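Local coordinates for DegV family protein (Streptococcus agalactiae, PDB 3LUP) that probably binds long-chain fatty acids and may take part in lipid transport or fatty acid metabolism, at residues E229-A243 with G273-N285. Numbering follows the deposited sequence.
Sequences EYDIAIIHSRAQDKA and GEGAVAFGITPKN. With ELA (Elaidic acid), chain B.
Ile-281 reaches diagonally across to Tyr-230 on the neighbouring antiparallel strand. From its CB, 3.9 Å from Tyr-230 CD1, the side chain divides. CG2 goes to the directly paired Ile-232, meeting its CG2 at 3.8 Å, the two side chains lying side by side. CG1 takes the crowded position between backbone N and carbonyl carbon (chi1 74°) and meets Tyr-230 CD1 at 3.7 Å. The extended chi2 (177°) then sends CD1 over one face of the phenol ring, offset toward its rim, a CH-pi contact with Ile-281 CD1 3.9 Å from the Tyr-230 ring centroid. Tyr-230 OH is hydrogen-bonded to Asp-227.

Pairs of backbone hydrogen bonds link Asp-231 with Thr-282, Ala-233 with Gly-280 and Ile-235 with Ala-278. Ser-237 OG donates a hydrogen bond to Gly-273 O (2.8 Å) and accepts one from Ala-276 N (3.1 Å), tying Gly-273, just after helix 266-272, to segment 229-243.

On the face opposite Ile-281, Ile-235 CD1 lies 3.7 Å from elaidic acid C18, and Gly-280 CA approaches the same methyl equally closely, without a side chain to block it. The pair forms central strands of the mixed sheet in this DegV-family fold, here closing over the tail end of the fatty-acid pocket.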
ATOM      1  N   GLU A 229       6.147  18.287   5.883  1.00 30.40           N
ATOM      2  CA  GLU A 229       6.682  17.311   6.829  1.00 30.28           C
ATOM      3  C   GLU A 229       6.104  15.927   6.551  1.00 29.79           C
ATOM      4  O   GLU A 229       4.887  15.725   6.641  1.00 29.67           O
ATOM      5  CB  GLU A 229       6.388  17.761   8.266  1.00 30.65           C
ATOM      6  CG  GLU A 229       7.069  19.073   8.670  1.00 32.01           C
ATOM      7  CD  GLU A 229       8.546  18.883   9.029  1.00 35.12           C
ATOM      8  OE1 GLU A 229       8.847  18.035   9.909  1.00 37.44           O
ATOM      9  OE2 GLU A 229       9.408  19.577   8.440  1.00 34.77           O
ATOM     10  N   TYR A 230       6.974  14.975   6.206  1.00 29.18           N
ATOM     11  CA  TYR A 230       6.521  13.653   5.775  1.00 28.46           C
ATOM     12  C   TYR A 230       7.046  12.507   6.612  1.00 28.65           C
ATOM     13  O   TYR A 230       8.223  12.464   6.937  1.00 28.91           O
ATOM     14  CB  TYR A 230       6.948  13.400   4.334  1.00 28.19           C
ATOM     15  CG  TYR A 230       6.261  14.275   3.320  1.00 27.61           C
ATOM     16  CD1 TYR A 230       5.127  13.828   2.642  1.00 25.90           C
ATOM     17  CD2 TYR A 230       6.750  15.560   3.029  1.00 27.45           C
ATOM     18  CE1 TYR A 230       4.493  14.629   1.702  1.00 25.73           C
ATOM     19  CE2 TYR A 230       6.118  16.370   2.095  1.00 26.82           C
ATOM     20  CZ  TYR A 230       4.995  15.893   1.431  1.00 27.03           C
ATOM     21  OH  TYR A 230       4.366  16.696   0.505  1.00 28.95           O
ATOM     22  N   ASP A 231       6.177  11.557   6.937  1.00 28.92           N
ATOM     23  CA  ASP A 231       6.639  10.238   7.373  1.00 29.23           C
ATOM     24  C   ASP A 231       7.205   9.500   6.147  1.00 29.23           C
ATOM     25  O   ASP A 231       6.522   9.401   5.106  1.00 29.18           O
ATOM     26  CB  ASP A 231       5.502   9.454   8.038  1.00 29.08           C
ATOM     27  CG  ASP A 231       5.129  10.012   9.436  1.00 31.14           C
ATOM     28  OD1 ASP A 231       6.048  10.190  10.280  1.00 31.95           O
ATOM     29  OD2 ASP A 231       3.921  10.262   9.700  1.00 30.89           O
ATOM     30  N   ILE A 232       8.452   9.022   6.250  1.00 28.77           N
ATOM     31  CA  ILE A 232       9.095   8.305   5.133  1.00 29.04           C
ATOM     32  C   ILE A 232       9.373   6.824   5.451  1.00 29.27           C
ATOM     33  O   ILE A 232       9.899   6.495   6.518  1.00 29.90           O
ATOM     34  CB  ILE A 232      10.413   8.981   4.649  1.00 28.91           C
ATOM     35  CG1 ILE A 232      10.252  10.495   4.565  1.00 29.28           C
ATOM     36  CG2 ILE A 232      10.839   8.438   3.282  1.00 29.14           C
ATOM     37  CD1 ILE A 232      11.561  11.234   4.449  1.00 28.91           C
ATOM     38  N   ALA A 233       9.027   5.943   4.512  1.00 28.96           N
ATOM     39  CA  ALA A 233       9.161   4.512   4.715  1.00 28.78           C
ATOM     40  C   ALA A 233       9.980   3.917   3.577  1.00 28.95           C
ATOM     41  O   ALA A 233       9.660   4.136   2.407  1.00 29.48           O
ATOM     42  CB  ALA A 233       7.774   3.859   4.774  1.00 28.15           C
ATOM     43  N   ILE A 234      11.045   3.191   3.913  1.00 28.62           N
ATOM     44  CA  ILE A 234      11.718   2.354   2.933  1.00 28.48           C
ATOM     45  C   ILE A 234      11.160   0.946   3.097  1.00 28.60           C
ATOM     46  O   ILE A 234      11.123   0.398   4.203  1.00 29.04           O
ATOM     47  CB  ILE A 234      13.227   2.318   3.129  1.00 28.55           C
ATOM     48  CG1 ILE A 234      13.799   3.731   3.127  1.00 28.58           C
ATOM     49  CG2 ILE A 234      13.881   1.461   2.038  1.00 27.49           C
ATOM     50  CD1 ILE A 234      15.179   3.815   3.758  1.00 29.29           C
ATOM     51  N   ILE A 235      10.707   0.366   1.998  1.00 28.31           N
ATOM     52  CA  ILE A 235       9.994  -0.900   2.059  1.00 28.12           C
ATOM     53  C   ILE A 235      10.648  -1.858   1.074  1.00 28.20           C
ATOM     54  O   ILE A 235      10.993  -1.455  -0.026  1.00 28.52           O
ATOM     55  CB  ILE A 235       8.498  -0.715   1.720  1.00 27.85           C
ATOM     56  CG1 ILE A 235       7.955   0.566   2.368  1.00 27.30           C
ATOM     57  CG2 ILE A 235       7.691  -1.935   2.154  1.00 27.73           C
ATOM     58  CD1 ILE A 235       7.108   1.409   1.443  1.00 26.12           C
ATOM     59  N   HIS A 236      10.836  -3.112   1.471  1.00 28.15           N
ATOM     60  CA  HIS A 236      11.509  -4.068   0.619  1.00 28.64           C
ATOM     61  C   HIS A 236      10.935  -5.469   0.737  1.00 29.47           C
ATOM     62  O   HIS A 236      10.370  -5.838   1.775  1.00 29.86           O
ATOM     63  CB  HIS A 236      13.003  -4.097   0.948  1.00 28.50           C
ATOM     64  CG  HIS A 236      13.305  -4.650   2.298  1.00 27.52           C
ATOM     65  ND1 HIS A 236      13.671  -5.963   2.496  1.00 27.76           N
ATOM     66  CD2 HIS A 236      13.256  -4.083   3.525  1.00 26.70           C
ATOM     67  CE1 HIS A 236      13.856  -6.175   3.786  1.00 27.99           C
ATOM     68  NE2 HIS A 236      13.615  -5.048   4.432  1.00 27.25           N
ATOM     69  N   SER A 237      11.086  -6.251  -0.328  1.00 30.15           N
ATOM     70  CA  SER A 237      10.740  -7.668  -0.286  1.00 30.91           C
ATOM     71  C   SER A 237      12.027  -8.501  -0.265  1.00 31.45           C
ATOM     72  O   SER A 237      12.519  -8.939  -1.303  1.00 31.53           O
ATOM     73  CB  SER A 237       9.815  -8.051  -1.452  1.00 30.49           C
ATOM     74  OG  SER A 237      10.409  -7.739  -2.709  1.00 31.32           O
ATOM     75  N   ARG A 238      12.573  -8.700   0.934  1.00 32.53           N
ATOM     76  CA  ARG A 238      13.853  -9.413   1.124  1.00 33.55           C
ATOM     77  C   ARG A 238      14.996  -8.764   0.323  1.00 33.83           C
ATOM     78  O   ARG A 238      15.696  -9.427  -0.443  1.00 33.87           O
ATOM     79  CB  ARG A 238      13.717 -10.913   0.801  1.00 33.84           C
ATOM     80  CG  ARG A 238      12.695 -11.663   1.654  1.00 35.00           C
ATOM     81  CD  ARG A 238      13.348 -12.681   2.547  1.00 38.43           C
ATOM     82  NE  ARG A 238      12.362 -13.426   3.336  1.00 40.62           N
ATOM     83  CZ  ARG A 238      12.145 -14.739   3.243  1.00 41.57           C
ATOM     84  NH1 ARG A 238      12.834 -15.485   2.383  1.00 41.37           N
ATOM     85  NH2 ARG A 238      11.223 -15.307   4.016  1.00 42.27           N
ATOM     86  N   ALA A 239      15.146  -7.454   0.499  1.00 34.51           N
ATOM     87  CA  ALA A 239      16.194  -6.660  -0.148  1.00 34.97           C
ATOM     88  C   ALA A 239      16.814  -5.753   0.911  1.00 35.37           C
ATOM     89  O   ALA A 239      16.999  -4.553   0.706  1.00 34.97           O
ATOM     90  CB  ALA A 239      15.625  -5.844  -1.317  1.00 34.86           C
ATOM     91  N   GLN A 240      17.108  -6.369   2.055  1.00 36.32           N
ATOM     92  CA  GLN A 240      17.807  -5.756   3.183  1.00 37.19           C
ATOM     93  C   GLN A 240      18.900  -4.762   2.788  1.00 37.09           C
ATOM     94  O   GLN A 240      18.885  -3.610   3.226  1.00 36.86           O
ATOM     95  CB  GLN A 240      18.434  -6.863   4.033  1.00 37.69           C
ATOM     96  CG  GLN A 240      18.893  -6.411   5.405  1.00 40.10           C
ATOM     97  CD  GLN A 240      17.742  -5.879   6.230  1.00 43.59           C
ATOM     98  OE1 GLN A 240      16.594  -6.321   6.080  1.00 45.36           O
ATOM     99  NE2 GLN A 240      18.032  -4.910   7.094  1.00 45.05           N
ATOM    100  N   ASP A 241      19.844  -5.231   1.972  1.00 37.11           N
ATOM    101  CA  ASP A 241      20.981  -4.434   1.546  1.00 37.60           C
ATOM    102  C   ASP A 241      20.602  -3.228   0.689  1.00 36.95           C
ATOM    103  O   ASP A 241      21.196  -2.161   0.848  1.00 36.82           O
ATOM    104  CB  ASP A 241      21.993  -5.313   0.814  1.00 38.32           C
ATOM    105  CG  ASP A 241      22.862  -6.113   1.765  1.00 41.42           C
ATOM    106  OD1 ASP A 241      22.849  -5.809   2.987  1.00 44.56           O
ATOM    107  OD2 ASP A 241      23.569  -7.043   1.299  1.00 44.51           O
ATOM    108  N   LYS A 242      19.624  -3.399  -0.204  1.00 36.24           N
ATOM    109  CA  LYS A 242      19.153  -2.300  -1.049  1.00 36.09           C
ATOM    110  C   LYS A 242      18.459  -1.224  -0.197  1.00 35.89           C
ATOM    111  O   LYS A 242      18.558  -0.025  -0.490  1.00 36.17           O
ATOM    112  CB  LYS A 242      18.236  -2.777  -2.202  1.00 36.22           C
ATOM    113  CG  LYS A 242      18.674  -4.073  -2.967  1.00 37.45           C
ATOM    114  CD  LYS A 242      18.274  -4.132  -4.477  1.00 38.40           C
ATOM    115  CE  LYS A 242      16.827  -3.671  -4.742  1.00 41.35           C
ATOM    116  NZ  LYS A 242      16.307  -3.626  -6.175  1.00 40.16           N
ATOM    117  N   ALA A 243      17.783  -1.649   0.870  1.00 35.39           N
ATOM    118  CA  ALA A 243      17.081  -0.732   1.777  1.00 34.58           C
ATOM    119  C   ALA A 243      18.024   0.016   2.734  1.00 34.21           C
ATOM    120  O   ALA A 243      17.841   1.204   2.981  1.00 33.60           O
ATOM    121  CB  ALA A 243      15.981  -1.473   2.548  1.00 34.23           C
ATOM    122  N   GLY A 273       7.733  -9.087  -7.017  1.00 33.48           N
ATOM    123  CA  GLY A 273       8.806 -10.060  -7.039  1.00 33.38           C
ATOM    124  C   GLY A 273       9.637  -9.903  -5.785  1.00 33.72           C
ATOM    125  O   GLY A 273       9.455  -8.932  -5.032  1.00 33.92           O
ATOM    126  N   GLU A 274      10.530 -10.869  -5.552  1.00 33.30           N
ATOM    127  CA  GLU A 274      11.531 -10.762  -4.502  1.00 33.32           C
ATOM    128  C   GLU A 274      12.646  -9.841  -4.996  1.00 33.26           C
ATOM    129  O   GLU A 274      12.822  -9.665  -6.210  1.00 33.04           O
ATOM    130  CB  GLU A 274      12.089 -12.145  -4.132  1.00 33.45           C
ATOM    131  CG  GLU A 274      13.135 -12.126  -3.023  1.00 34.90           C
ATOM    132  CD  GLU A 274      13.379 -13.492  -2.412  1.00 38.38           C
ATOM    133  OE1 GLU A 274      12.775 -14.465  -2.901  1.00 40.50           O
ATOM    134  OE2 GLU A 274      14.173 -13.604  -1.441  1.00 39.88           O
ATOM    135  N   GLY A 275      13.395  -9.269  -4.050  1.00 33.00           N
ATOM    136  CA  GLY A 275      14.453  -8.316  -4.347  1.00 32.68           C
ATOM    137  C   GLY A 275      13.989  -6.889  -4.634  1.00 32.75           C
ATOM    138  O   GLY A 275      14.818  -6.048  -5.004  1.00 33.12           O
ATOM    139  N   ALA A 276      12.687  -6.599  -4.486  1.00 32.05           N
ATOM    140  CA  ALA A 276      12.176  -5.244  -4.731  1.00 31.55           C
ATOM    141  C   ALA A 276      12.511  -4.281  -3.586  1.00 31.40           C
ATOM    142  O   ALA A 276      12.624  -4.707  -2.433  1.00 31.43           O
ATOM    143  CB  ALA A 276      10.706  -5.273  -4.961  1.00 31.56           C
ATOM    144  N   VAL A 277      12.693  -2.996  -3.920  1.00 30.93           N
ATOM    145  CA  VAL A 277      12.857  -1.911  -2.929  1.00 30.12           C
ATOM    146  C   VAL A 277      12.015  -0.710  -3.364  1.00 29.69           C
ATOM    147  O   VAL A 277      11.865  -0.438  -4.563  1.00 29.61           O
ATOM    148  CB  VAL A 277      14.360  -1.511  -2.698  1.00 30.47           C
ATOM    149  CG1 VAL A 277      14.858  -0.590  -3.786  1.00 30.38           C
ATOM    150  CG2 VAL A 277      14.558  -0.842  -1.346  1.00 29.68           C
ATOM    151  N   ALA A 278      11.441  -0.014  -2.386  1.00 29.07           N
ATOM    152  CA  ALA A 278      10.520   1.091  -2.648  1.00 28.40           C
ATOM    153  C   ALA A 278      10.629   2.113  -1.544  1.00 28.29           C
ATOM    154  O   ALA A 278      11.190   1.835  -0.487  1.00 28.23           O
ATOM    155  CB  ALA A 278       9.102   0.589  -2.723  1.00 27.79           C
ATOM    156  N   PHE A 279      10.096   3.302  -1.781  1.00 28.25           N
ATOM    157  CA  PHE A 279       9.788   4.173  -0.662  1.00 28.46           C
ATOM    158  C   PHE A 279       8.345   4.658  -0.770  1.00 28.82           C
ATOM    159  O   PHE A 279       7.753   4.653  -1.855  1.00 29.21           O
ATOM    160  CB  PHE A 279      10.789   5.338  -0.513  1.00 28.43           C
ATOM    161  CG  PHE A 279      10.658   6.411  -1.563  1.00 27.51           C
ATOM    162  CD1 PHE A 279      11.544   6.458  -2.637  1.00 28.53           C
ATOM    163  CD2 PHE A 279       9.677   7.376  -1.466  1.00 26.33           C
ATOM    164  CE1 PHE A 279      11.444   7.447  -3.615  1.00 28.44           C
ATOM    165  CE2 PHE A 279       9.560   8.369  -2.430  1.00 29.39           C
ATOM    166  CZ  PHE A 279      10.450   8.407  -3.514  1.00 29.21           C
ATOM    167  N   GLY A 280       7.784   5.059   0.367  1.00 28.61           N
ATOM    168  CA  GLY A 280       6.503   5.742   0.389  1.00 28.30           C
ATOM    169  C   GLY A 280       6.589   6.881   1.381  1.00 28.05           C
ATOM    170  O   GLY A 280       7.183   6.712   2.461  1.00 28.11           O
ATOM    171  N   ILE A 281       6.024   8.034   1.003  1.00 27.27           N
ATOM    172  CA  ILE A 281       5.913   9.182   1.900  1.00 26.79           C
ATOM    173  C   ILE A 281       4.448   9.531   2.183  1.00 26.92           C
ATOM    174  O   ILE A 281       3.565   9.326   1.337  1.00 26.39           O
ATOM    175  CB  ILE A 281       6.684  10.442   1.388  1.00 26.89           C
ATOM    176  CG1 ILE A 281       5.950  11.105   0.212  1.00 26.83           C
ATOM    177  CG2 ILE A 281       8.183  10.114   1.106  1.00 26.68           C
ATOM    178  CD1 ILE A 281       6.588  12.378  -0.307  1.00 28.09           C
ATOM    179  N   THR A 282       4.208  10.045   3.383  1.00 26.71           N
ATOM    180  CA  THR A 282       2.888  10.445   3.813  1.00 27.15           C
ATOM    181  C   THR A 282       3.042  11.735   4.587  1.00 27.84           C
ATOM    182  O   THR A 282       3.937  11.832   5.427  1.00 28.00           O
ATOM    183  CB  THR A 282       2.257   9.401   4.768  1.00 27.09           C
ATOM    184  OG1 THR A 282       2.299   8.117   4.154  1.00 27.42           O
ATOM    185  CG2 THR A 282       0.818   9.738   5.080  1.00 25.84           C
ATOM    186  N   PRO A 283       2.162  12.729   4.323  1.00 28.46           N
ATOM    187  CA  PRO A 283       2.174  13.960   5.102  1.00 28.72           C
ATOM    188  C   PRO A 283       1.965  13.665   6.584  1.00 29.37           C
ATOM    189  O   PRO A 283       1.183  12.790   6.938  1.00 29.47           O
ATOM    190  CB  PRO A 283       0.958  14.718   4.571  1.00 28.66           C
ATOM    191  CG  PRO A 283       0.678  14.119   3.247  1.00 28.35           C
ATOM    192  CD  PRO A 283       1.065  12.711   3.333  1.00 28.21           C
ATOM    193  N   LYS A 284       2.671  14.384   7.443  1.00 30.14           N
ATOM    194  CA  LYS A 284       2.368  14.325   8.859  1.00 30.95           C
ATOM    195  C   LYS A 284       1.003  14.937   9.153  1.00 31.71           C
ATOM    196  O   LYS A 284       0.611  15.960   8.582  1.00 31.65           O
ATOM    197  CB  LYS A 284       3.455  14.991   9.695  1.00 30.66           C
ATOM    198  CG  LYS A 284       4.668  14.125   9.832  1.00 30.61           C
ATOM    199  CD  LYS A 284       5.664  14.707  10.787  1.00 30.49           C
ATOM    200  CE  LYS A 284       6.992  14.032  10.570  1.00 30.58           C
ATOM    201  NZ  LYS A 284       7.970  14.430  11.596  1.00 31.14           N
ATOM    202  N   ASN A 285       0.286  14.257  10.036  1.00 32.70           N
ATOM    203  CA  ASN A 285      -0.975  14.721  10.570  1.00 33.61           C
ATOM    204  C   ASN A 285      -0.802  16.006  11.386  1.00 33.97           C
ATOM    205  O   ASN A 285      -1.117  17.101  10.916  1.00 34.59           O
ATOM    206  CB  ASN A 285      -1.566  13.622  11.458  1.00 33.86           C
ATOM    207  CG  ASN A 285      -3.071  13.620  11.444  1.00 33.79           C
ATOM    208  OD1 ASN A 285      -3.682  13.583  10.380  1.00 34.34           O
ATOM    209  ND2 ASN A 285      -3.681  13.658  12.621  1.00 33.82           N
TER
HETATM  210  CA  ELA B 301      -6.773  -8.060  -7.401  1.00 52.96           C
HETATM  211  C   ELA B 301      -7.204  -9.075  -8.466  1.00 54.95           C
HETATM  212  O   ELA B 301      -6.393  -9.863  -9.036  1.00 54.14           O
HETATM  213  C3  ELA B 301      -6.194  -8.695  -6.139  1.00 48.32           C
HETATM  214  C4  ELA B 301      -6.074  -7.673  -5.013  1.00 46.96           C
HETATM  215  C5  ELA B 301      -4.637  -7.553  -4.468  1.00 46.74           C
HETATM  216  C6  ELA B 301      -3.797  -6.578  -5.304  1.00 44.62           C
HETATM  217  C7  ELA B 301      -2.284  -6.629  -5.123  1.00 42.43           C
HETATM  218  C8  ELA B 301      -1.610  -5.637  -6.080  1.00 42.25           C
HETATM  219  C9  ELA B 301      -0.381  -4.996  -5.450  1.00 41.37           C
HETATM  220  C10 ELA B 301       0.591  -4.211  -6.248  1.00 40.25           C
HETATM  221  C11 ELA B 301       2.020  -4.073  -5.761  1.00 39.40           C
HETATM  222  C12 ELA B 301       2.514  -2.632  -5.788  1.00 37.95           C
HETATM  223  C13 ELA B 301       2.718  -2.038  -4.404  1.00 37.06           C
HETATM  224  C14 ELA B 301       3.833  -1.003  -4.354  1.00 36.64           C
HETATM  225  C15 ELA B 301       4.041  -0.525  -2.909  1.00 36.35           C
HETATM  226  C16 ELA B 301       4.903   0.733  -2.790  1.00 34.37           C
HETATM  227  C17 ELA B 301       4.111   1.889  -2.189  1.00 34.94           C
HETATM  228  C18 ELA B 301       4.952   2.751  -1.256  1.00 34.37           C
HETATM  229  OXT ELA B 301      -8.410  -9.114  -8.805  1.00 55.09           O
HETATM  230  O   HOH W   1       1.807  10.408   8.116  1.00 17.99           O